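Local coordinates for penicillin binding protein 2X (Streptococcus thermophilus, PDB 5U47) that probably cross-links peptides between neighbouring peptidoglycan strands as a septal transpeptidase of cell division, and is the kind of enzyme that beta-lactams inactivate by acylation, at residues 28-34 against 212-216; 153-157 against 267-272; 187-193 against 206-212. The protein carries 1 engineered substitution. One frame throughout, in Å; residues are numbered along the deposited sequence.

Interaction 1 (28-34 against 212-216); sequences VAAKRGT and AIDGK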
loop_
_atom_site.group_PDB
_atom_site.type_symbol
_atom_site.label_atom_id
_atom_site.label_comp_id
_atom_site.label_asym_id
_atom_site.label_seq_id
_atom_site.Cartn_x
_atom_site.Cartn_y
_atom_site.Cartn_z
ATOM N N VAL A 28 -30.462 -5.123 1.756
ATOM C CA VAL A 28 -30.006 -5.769 0.527
ATOM C C VAL A 28 -28.632 -5.144 0.267
ATOM O O VAL A 28 -28.517 -3.944 -0.001
ATOM C CB VAL A 28 -30.977 -5.542 -0.656
ATOM C CG1 VAL A 28 -30.443 -6.164 -1.937
ATOM C CG2 VAL A 28 -32.332 -6.141 -0.343
ATOM N N ALA A 29 -27.585 -5.939 0.422
ATOM C CA ALA A 29 -26.237 -5.449 0.241
ATOM C C ALA A 29 -26.016 -5.006 -1.190
ATOM O O ALA A 29 -26.444 -5.664 -2.126
ATOM C CB ALA A 29 -25.225 -6.529 0.607
ATOM N N ALA A 30 -25.374 -3.869 -1.346
ATOM C CA ALA A 30 -25.022 -3.366 -2.660
ATOM C C ALA A 30 -23.849 -4.179 -3.220
ATOM O O ALA A 30 -23.095 -4.817 -2.470
ATOM C CB ALA A 30 -24.620 -1.901 -2.556
ATOM N N LYS A 31 -23.711 -4.165 -4.539
ATOM C CA LYS A 31 -22.578 -4.776 -5.168
ATOM C C LYS A 31 -21.316 -3.997 -4.726
ATOM O O LYS A 31 -21.263 -2.767 -4.808
ATOM C CB LYS A 31 -22.703 -4.699 -6.679
ATOM C CG LYS A 31 -21.463 -5.187 -7.405
ATOM C CD LYS A 31 -21.535 -4.972 -8.888
ATOM C CE LYS A 31 -20.261 -5.483 -9.534
ATOM N NZ LYS A 31 -20.226 -5.163 -10.986
ATOM N N ARG A 32 -20.317 -4.726 -4.259
ATOM C CA ARG A 32 -19.066 -4.136 -3.848
ATOM C C ARG A 32 -18.253 -3.795 -5.091
ATOM O O ARG A 32 -18.227 -4.561 -6.063
ATOM C CB ARG A 32 -18.302 -5.123 -2.968
ATOM C CG ARG A 32 -17.020 -4.590 -2.353
ATOM C CD ARG A 32 -16.441 -5.626 -1.394
ATOM N NE ARG A 32 -15.228 -5.169 -0.725
ATOM C CZ ARG A 32 -15.207 -4.351 0.323
ATOM N NH1 ARG A 32 -16.342 -3.850 0.828
ATOM N NH2 ARG A 32 -14.056 -4.002 0.859
ATOM N N GLY A 33 -17.566 -2.662 -5.038
ATOM C CA GLY A 33 -16.741 -2.210 -6.123
ATOM C C GLY A 33 -15.658 -3.209 -6.465
ATOM O O GLY A 33 -15.255 -4.019 -5.632
ATOM N N THR A 34 -15.224 -3.157 -7.716
ATOM C CA THR A 34 -14.179 -4.021 -8.212
ATOM C C THR A 34 -12.853 -3.315 -8.010
ATOM O O THR A 34 -12.780 -2.095 -8.145
ATOM C CB THR A 34 -14.401 -4.302 -9.708
ATOM O OG1 THR A 34 -15.571 -5.081 -9.850
ATOM C CG2 THR A 34 -13.243 -5.056 -10.339
ATOM N N ALA A 212 -30.259 -0.943 -4.256
ATOM C CA ALA A 212 -28.925 -0.669 -3.752
ATOM C C ALA A 212 -28.153 0.151 -4.798
ATOM O O ALA A 212 -28.497 0.125 -5.970
ATOM C CB ALA A 212 -28.206 -1.973 -3.457
ATOM N N ILE A 213 -27.148 0.901 -4.368
ATOM C CA ILE A 213 -26.297 1.687 -5.283
ATOM C C ILE A 213 -24.893 1.065 -5.233
ATOM O O ILE A 213 -24.303 0.982 -4.170
ATOM C CB ILE A 213 -26.234 3.168 -4.869
ATOM C CG1 ILE A 213 -27.642 3.792 -4.908
ATOM C CG2 ILE A 213 -25.288 3.954 -5.784
ATOM C CD1 ILE A 213 -27.701 5.161 -4.253
ATOM N N ASP A 214 -24.386 0.618 -6.376
ATOM C CA ASP A 214 -23.084 -0.058 -6.438
ATOM C C ASP A 214 -21.943 0.751 -5.820
ATOM O O ASP A 214 -21.937 1.971 -5.864
ATOM C CB ASP A 214 -22.692 -0.348 -7.891
ATOM C CG ASP A 214 -23.604 -1.363 -8.579
ATOM O OD1 ASP A 214 -24.489 -1.968 -7.940
ATOM O OD2 ASP A 214 -23.394 -1.569 -9.787
ATOM N N GLY A 215 -20.965 0.047 -5.265
ATOM C CA GLY A 215 -19.789 0.686 -4.732
ATOM C C GLY A 215 -18.948 1.226 -5.882
ATOM O O GLY A 215 -19.185 0.908 -7.037
ATOM N N LYS A 216 -17.980 2.069 -5.557
ATOM C CA LYS A 216 -17.102 2.633 -6.571
ATOM C C LYS A 216 -15.998 1.644 -6.895
ATOM O O LYS A 216 -15.621 0.819 -6.067
ATOM C CB LYS A 216 -16.544 3.965 -6.086
ATOM C CG LYS A 216 -17.632 5.035 -5.971
ATOM C CD LYS A 216 -17.124 6.306 -5.353
ATOM C CE LYS A 216 -18.222 7.363 -5.265
ATOM N NZ LYS A 216 -17.710 8.624 -4.625
HETATM O O HOH W 1 -20.838 -1.896 -10.646
HETATM O O HOH W 2 -25.732 -2.657 -5.807
#
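K31 and D214 meet where two extended loop segments run almost in the same direction. The K31 side chain starts against the carboxylate, with CB 3.5 Å from D214 OD1. With CG anti to the backbone N (chi1 173°) and the rest of the chain extended, CD then passes D214 OD2 at 4.0 Å. At the tip, K31 NZ stops 4.9 Å from D214 OD2, and a water bridges the gap, bound firmly by OD2 but only weakly by NZ. A second water donates to D214 OD1 and accepts from K31 N. Behind the polar pair, G215 N donates to K31 O at 2.9 Å, nearly straight at 170°. At the start of the pairing, the small A30 and A212 (CB to CB 3.7 Å) let the backbones close up. Further along, glycine suits G33, whose CA meets buried K216 O at 3.2 Å in a CA-H...O contact, and G215, whose CA faces G33 N at 4.0 Å. T34 and K216 lead into the parallel strands 35-36 and 217-220. The only conventional hydrogen bond made directly between the segments is thus backbone to backbone; water and close packing do the rest. K31 also neighbours a bound acetate, and its attraction to D214 is probably screened by solvent.

Interaction 2 (153-157 against 267-272); sequences FLGRA and YNSDTL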
loop_
_atom_site.group_PDB
_atom_site.type_symbol
_atom_site.label_atom_id
_atom_site.label_comp_id
_atom_site.label_asym_id
_atom_site.label_seq_id
_atom_site.Cartn_x
_atom_site.Cartn_y
_atom_site.Cartn_z
ATOM N N PHE A 153 -1.244 -7.016 0.202
ATOM C CA PHE A 153 -1.644 -5.666 -0.215
ATOM C C PHE A 153 -3.175 -5.551 -0.428
ATOM O O PHE A 153 -3.823 -4.622 0.099
ATOM C CB PHE A 153 -0.887 -5.290 -1.468
ATOM C CG PHE A 153 -1.406 -4.061 -2.151
ATOM C CD1 PHE A 153 -1.082 -2.797 -1.677
ATOM C CD2 PHE A 153 -2.205 -4.174 -3.279
ATOM C CE1 PHE A 153 -1.556 -1.663 -2.325
ATOM C CE2 PHE A 153 -2.673 -3.040 -3.945
ATOM C CZ PHE A 153 -2.346 -1.787 -3.460
ATOM N N LEU A 154 -3.733 -6.494 -1.182
ATOM C CA LEU A 154 -5.171 -6.486 -1.480
ATOM C C LEU A 154 -6.029 -6.709 -0.255
ATOM O O LEU A 154 -7.041 -6.052 -0.080
ATOM C CB LEU A 154 -5.519 -7.552 -2.522
ATOM C CG LEU A 154 -4.957 -7.354 -3.921
ATOM C CD1 LEU A 154 -5.240 -8.578 -4.775
ATOM C CD2 LEU A 154 -5.531 -6.101 -4.554
ATOM N N GLY A 155 -5.620 -7.633 0.598
ATOM C CA GLY A 155 -6.427 -7.978 1.738
ATOM C C GLY A 155 -7.638 -8.794 1.312
ATOM O O GLY A 155 -7.728 -9.267 0.170
ATOM N N ARG A 156 -8.572 -8.951 2.249
ATOM C CA ARG A 156 -9.785 -9.756 2.053
ATOM C C ARG A 156 -11.049 -9.027 2.498
ATOM O O ARG A 156 -11.024 -8.284 3.482
ATOM C CB ARG A 156 -9.692 -11.039 2.896
ATOM C CG ARG A 156 -8.753 -12.118 2.357
ATOM C CD ARG A 156 -9.350 -12.897 1.191
ATOM N NE ARG A 156 -10.534 -13.647 1.635
ATOM C CZ ARG A 156 -11.183 -14.578 0.922
ATOM N NH1 ARG A 156 -10.785 -14.928 -0.295
ATOM N NH2 ARG A 156 -12.247 -15.174 1.451
ATOM N N ALA A 157 -12.123 -9.245 1.745
ATOM C CA ALA A 157 -13.478 -8.813 2.096
ATOM C C ALA A 157 -14.194 -10.150 2.331
ATOM O O ALA A 157 -14.039 -11.094 1.538
ATOM C CB ALA A 157 -14.121 -8.042 0.974
ATOM N N TYR A 267 0.011 -15.882 0.800
ATOM C CA TYR A 267 -1.092 -16.823 0.637
ATOM C C TYR A 267 -1.828 -16.590 -0.685
ATOM O O TYR A 267 -1.697 -15.528 -1.322
ATOM C CB TYR A 267 -2.093 -16.699 1.808
ATOM C CG TYR A 267 -2.826 -15.368 1.906
ATOM C CD1 TYR A 267 -2.260 -14.282 2.564
ATOM C CD2 TYR A 267 -4.106 -15.204 1.367
ATOM C CE1 TYR A 267 -2.930 -13.058 2.658
ATOM C CE2 TYR A 267 -4.787 -14.003 1.465
ATOM C CZ TYR A 267 -4.191 -12.927 2.123
ATOM O OH TYR A 267 -4.857 -11.723 2.226
ATOM N N ASN A 268 -2.603 -17.586 -1.088
ATOM C CA ASN A 268 -3.469 -17.463 -2.273
ATOM C C ASN A 268 -4.703 -16.679 -1.843
ATOM O O ASN A 268 -5.456 -17.132 -0.967
ATOM C CB ASN A 268 -3.849 -18.836 -2.800
ATOM C CG ASN A 268 -4.678 -18.767 -4.070
ATOM O OD1 ASN A 268 -5.670 -18.027 -4.150
ATOM N ND2 ASN A 268 -4.273 -19.540 -5.074
ATOM N N SER A 269 -4.920 -15.506 -2.443
ATOM C CA SER A 269 -6.063 -14.647 -2.064
ATOM C C SER A 269 -7.452 -15.232 -2.304
ATOM O O SER A 269 -8.414 -14.873 -1.587
ATOM C CB SER A 269 -5.974 -13.279 -2.763
ATOM O OG SER A 269 -4.886 -12.524 -2.265
ATOM N N ASP A 270 -7.575 -16.108 -3.295
ATOM C CA ASP A 270 -8.869 -16.685 -3.639
ATOM C C ASP A 270 -9.221 -17.863 -2.722
ATOM O O ASP A 270 -10.361 -18.019 -2.367
ATOM C CB ASP A 270 -8.875 -17.150 -5.096
ATOM C CG ASP A 270 -10.299 -17.254 -5.693
ATOM O OD1 ASP A 270 -11.128 -16.318 -5.528
ATOM O OD2 ASP A 270 -10.580 -18.257 -6.372
ATOM N N THR A 271 -8.230 -18.660 -2.334
ATOM C CA THR A 271 -8.453 -19.863 -1.513
ATOM C C THR A 271 -7.956 -19.807 -0.057
ATOM O O THR A 271 -8.276 -20.689 0.734
ATOM C CB THR A 271 -7.753 -21.066 -2.162
ATOM O OG1 THR A 271 -6.337 -20.934 -2.025
ATOM C CG2 THR A 271 -8.113 -21.164 -3.634
ATOM N N LEU A 272 -7.176 -18.781 0.268
ATOM C CA LEU A 272 -6.562 -18.590 1.598
ATOM C C LEU A 272 -5.459 -19.595 1.921
ATOM O O LEU A 272 -4.900 -19.568 3.015
ATOM C CB LEU A 272 -7.602 -18.548 2.722
ATOM C CG LEU A 272 -8.684 -17.475 2.573
ATOM C CD1 LEU A 272 -9.637 -17.522 3.758
ATOM C CD2 LEU A 272 -8.066 -16.094 2.453
HETATM O O HOH W 3 -6.140 -11.407 -0.110
#
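R156 reaches out of the dimerisation domain region to a carbonyl within an Asx turn of the transpeptidase domain, an unusual link between the two: its NH1 donates to S269 O at 2.7 Å. The turn is begun by N268, in the loop after strand 258-264, while R156 follows helix 151-154. The arginine chain bends at chi2 and chi3 to bring its tip there. The bond is bent (142° at the hydrogen), and the oxygen lies somewhat out of the guanidinium plane. L272 CD2 covers one face of that group, 3.6 Å from R156 NE, while E158 makes a salt bridge with NE; together they restrain the group's rotation. Arginine suits the place by combining an aliphatic stem with several donors. G155, with a positive phi of 73° that glycine readily adopts, takes the chain out of the helix and presents its carbonyl to a water. That water donates to G155 O and accepts from Y267 OH and S269 OG, each at 2.7 Å, joining both segments through three polar groups; S151 is a further partner of S269 OG. Y267 OH lies 3.9 Å from R156 CG, the two side chains crossing at a slant. Asparagine suits the turn because N268 OD1 takes two backbone donors. T271 N comes from well above the carbonyl plane, whereas D270 N lies in it, 2.8 Å from N268 OD1.

Interaction 3 (187-193 against 206-212); sequences TDGEAIY and ETITKEA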
loop_
_atom_site.group_PDB
_atom_site.type_symbol
_atom_site.label_atom_id
_atom_site.label_comp_id
_atom_site.label_asym_id
_atom_site.label_seq_id
_atom_site.Cartn_x
_atom_site.Cartn_y
_atom_site.Cartn_z
ATOM N N THR A 187 -24.271 1.796 -1.399
ATOM C CA THR A 187 -25.319 2.178 -0.482
ATOM C C THR A 187 -26.287 1.024 -0.511
ATOM O O THR A 187 -26.798 0.636 -1.569
ATOM C CB THR A 187 -25.984 3.496 -0.912
ATOM O OG1 THR A 187 -24.971 4.510 -0.973
ATOM C CG2 THR A 187 -27.095 3.921 0.076
ATOM N N ASP A 188 -26.534 0.460 0.655
ATOM C CA ASP A 188 -27.429 -0.671 0.750
ATOM C C ASP A 188 -28.858 -0.392 0.281
ATOM O O ASP A 188 -29.344 0.737 0.322
ATOM C CB ASP A 188 -27.465 -1.190 2.177
ATOM C CG ASP A 188 -26.174 -1.867 2.585
ATOM O OD1 ASP A 188 -25.392 -2.323 1.696
ATOM O OD2 ASP A 188 -25.943 -1.961 3.809
ATOM N N GLY A 189 -29.484 -1.456 -0.217
ATOM C CA GLY A 189 -30.859 -1.443 -0.666
ATOM C C GLY A 189 -31.735 -1.944 0.463
ATOM O O GLY A 189 -31.263 -2.148 1.576
ATOM N N GLU A 190 -33.001 -2.183 0.165
ATOM C CA GLU A 190 -33.942 -2.599 1.174
ATOM C C GLU A 190 -34.979 -3.482 0.502
ATOM O O GLU A 190 -35.320 -3.261 -0.661
ATOM C CB GLU A 190 -34.615 -1.344 1.745
ATOM C CG GLU A 190 -35.058 -1.441 3.189
ATOM C CD GLU A 190 -33.912 -1.294 4.183
ATOM O OE1 GLU A 190 -34.031 -1.812 5.315
ATOM O OE2 GLU A 190 -32.896 -0.655 3.854
ATOM N N ALA A 191 -35.460 -4.491 1.214
ATOM C CA ALA A 191 -36.498 -5.354 0.678
ATOM C C ALA A 191 -37.403 -5.883 1.775
ATOM O O ALA A 191 -37.044 -5.901 2.959
ATOM C CB ALA A 191 -35.885 -6.514 -0.084
ATOM N N ILE A 192 -38.589 -6.298 1.364
ATOM C CA ILE A 192 -39.550 -6.907 2.252
ATOM C C ILE A 192 -39.549 -8.387 1.899
ATOM O O ILE A 192 -39.910 -8.769 0.789
ATOM C CB ILE A 192 -40.974 -6.334 2.068
ATOM C CG1 ILE A 192 -40.969 -4.830 2.332
ATOM C CG2 ILE A 192 -41.953 -7.040 2.992
ATOM C CD1 ILE A 192 -42.291 -4.147 2.044
ATOM N N TYR A 193 -39.101 -9.206 2.830
ATOM C CA TYR A 193 -39.148 -10.650 2.643
ATOM C C TYR A 193 -40.431 -11.109 3.244
ATOM O O TYR A 193 -40.920 -10.492 4.168
ATOM C CB TYR A 193 -38.026 -11.343 3.408
ATOM C CG TYR A 193 -36.673 -11.276 2.783
ATOM C CD1 TYR A 193 -35.981 -10.073 2.682
ATOM C CD2 TYR A 193 -36.044 -12.435 2.328
ATOM C CE1 TYR A 193 -34.712 -10.023 2.114
ATOM C CE2 TYR A 193 -34.774 -12.395 1.785
ATOM C CZ TYR A 193 -34.119 -11.187 1.669
ATOM O OH TYR A 193 -32.869 -11.155 1.107
ATOM N N GLU A 206 -38.252 -12.178 -1.652
ATOM C CA GLU A 206 -38.078 -10.704 -1.656
ATOM C C GLU A 206 -38.765 -9.886 -2.707
ATOM O O GLU A 206 -38.868 -10.285 -3.866
ATOM C CB GLU A 206 -36.595 -10.290 -1.867
ATOM C CG GLU A 206 -35.590 -10.961 -1.001
ATOM C CD GLU A 206 -35.250 -12.348 -1.491
ATOM O OE1 GLU A 206 -34.400 -12.473 -2.392
ATOM O OE2 GLU A 206 -35.827 -13.308 -0.945
ATOM N N THR A 207 -39.154 -8.692 -2.277
ATOM C CA THR A 207 -39.651 -7.660 -3.145
ATOM C C THR A 207 -38.758 -6.488 -2.766
ATOM O O THR A 207 -38.818 -6.005 -1.644
ATOM C CB THR A 207 -41.123 -7.293 -2.879
ATOM O OG1 THR A 207 -41.967 -8.398 -3.210
ATOM C CG2 THR A 207 -41.530 -6.079 -3.720
ATOM N N ILE A 208 -37.897 -6.073 -3.687
ATOM C CA ILE A 208 -37.006 -4.943 -3.454
ATOM C C ILE A 208 -37.850 -3.676 -3.399
ATOM O O ILE A 208 -38.718 -3.467 -4.245
ATOM C CB ILE A 208 -35.911 -4.859 -4.535
ATOM C CG1 ILE A 208 -34.973 -6.075 -4.382
ATOM C CG2 ILE A 208 -35.140 -3.549 -4.423
ATOM C CD1 ILE A 208 -33.929 -6.236 -5.470
ATOM N N THR A 209 -37.622 -2.864 -2.373
ATOM C CA THR A 209 -38.356 -1.612 -2.203
ATOM C C THR A 209 -37.457 -0.400 -2.403
ATOM O O THR A 209 -37.936 0.691 -2.761
ATOM C CB THR A 209 -39.032 -1.553 -0.831
ATOM O OG1 THR A 209 -38.054 -1.672 0.205
ATOM C CG2 THR A 209 -40.041 -2.674 -0.710
ATOM N N LYS A 210 -36.169 -0.583 -2.116
ATOM C CA LYS A 210 -35.159 0.447 -2.326
ATOM C C LYS A 210 -33.970 -0.234 -3.007
ATOM O O LYS A 210 -33.386 -1.147 -2.442
ATOM C CB LYS A 210 -34.699 1.042 -1.004
ATOM C CG LYS A 210 -33.661 2.133 -1.176
ATOM C CD LYS A 210 -33.235 2.724 0.149
ATOM C CE LYS A 210 -32.365 3.948 -0.102
ATOM N NZ LYS A 210 -31.848 4.580 1.144
ATOM N N GLU A 211 -33.631 0.205 -4.210
ATOM C CA GLU A 211 -32.513 -0.363 -4.947
ATOM C C GLU A 211 -31.179 0.015 -4.312
ATOM O O GLU A 211 -30.985 1.153 -3.886
ATOM C CB GLU A 211 -32.517 0.125 -6.407
ATOM C CG GLU A 211 -33.603 -0.458 -7.292
ATOM C CD GLU A 211 -33.465 -1.956 -7.517
ATOM O OE1 GLU A 211 -32.342 -2.493 -7.453
ATOM O OE2 GLU A 211 -34.494 -2.604 -7.779
ATOM N N ALA A 212 -30.259 -0.943 -4.256
ATOM C CA ALA A 212 -28.925 -0.669 -3.752
ATOM C C ALA A 212 -28.153 0.151 -4.798
ATOM O O ALA A 212 -28.497 0.125 -5.970
ATOM C CB ALA A 212 -28.206 -1.973 -3.457
HETATM O O HOH W 4 -29.543 2.470 -1.858
#
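E190 faces both T209 and K210, the signature of a classic beta bulge in an antiparallel pairing. This is the tight part of the contact. E190 O accepts from T209 N at 2.9 Å and from K210 N at 3.2 Å, both approaching from the same face of the carbonyl plane, with T209 OG1 adding a weak third bond. E190 N returns a bond to K210 O at 2.8 Å, and beyond the bulge I192 and T207 exchange a pair of backbone bonds. Glycine fits at G189 because its CA is only 3.1 Å from K210 O; alanine fits at A191, whose small CB tucks in 3.4 Å from T207 O and also touches V28 of strand 26-28.

The looser side carries the more exposed side chains. There I192 CG1 rests 3.8 Å from T209 CG2, with K25 beside I192 and E190. Past the strand end, a water lies within hydrogen-bonding distance of D188 O and E211 O (2.8 Å each). At the opposite end E206 lies over the Y193 ring, whose hydroxyl bonds to E137, but the modelled spacing there is doubtful. Cohesion thus comes chiefly from backbone bonds, which suits a hairpin with so many exposed side chains.

How the interactions relate
Along the chain the segments run 28-34, 153-157, 187-193, 206-212, 212-216 and 267-272, so interaction 3 is nested inside the loops closed by both others, while interactions 1 and 2 interleave. Interactions 1 and 3 are neighbours, with centres about 13 Å apart; they share A212 and are probably joined by backbone bonds from G189 N to V28 O and from I213 N to T187 O. Together they build the antiparallel sheet of strands 26-28, 189-192 and 207-210, with 189-192 in the middle, and its exit loops. Interaction 2, its centre about 20 Å from that of interaction 1, which it touches through R32 and A157, and about 30 Å from that of interaction 3, joins the dimerisation region to a transpeptidase-domain loop.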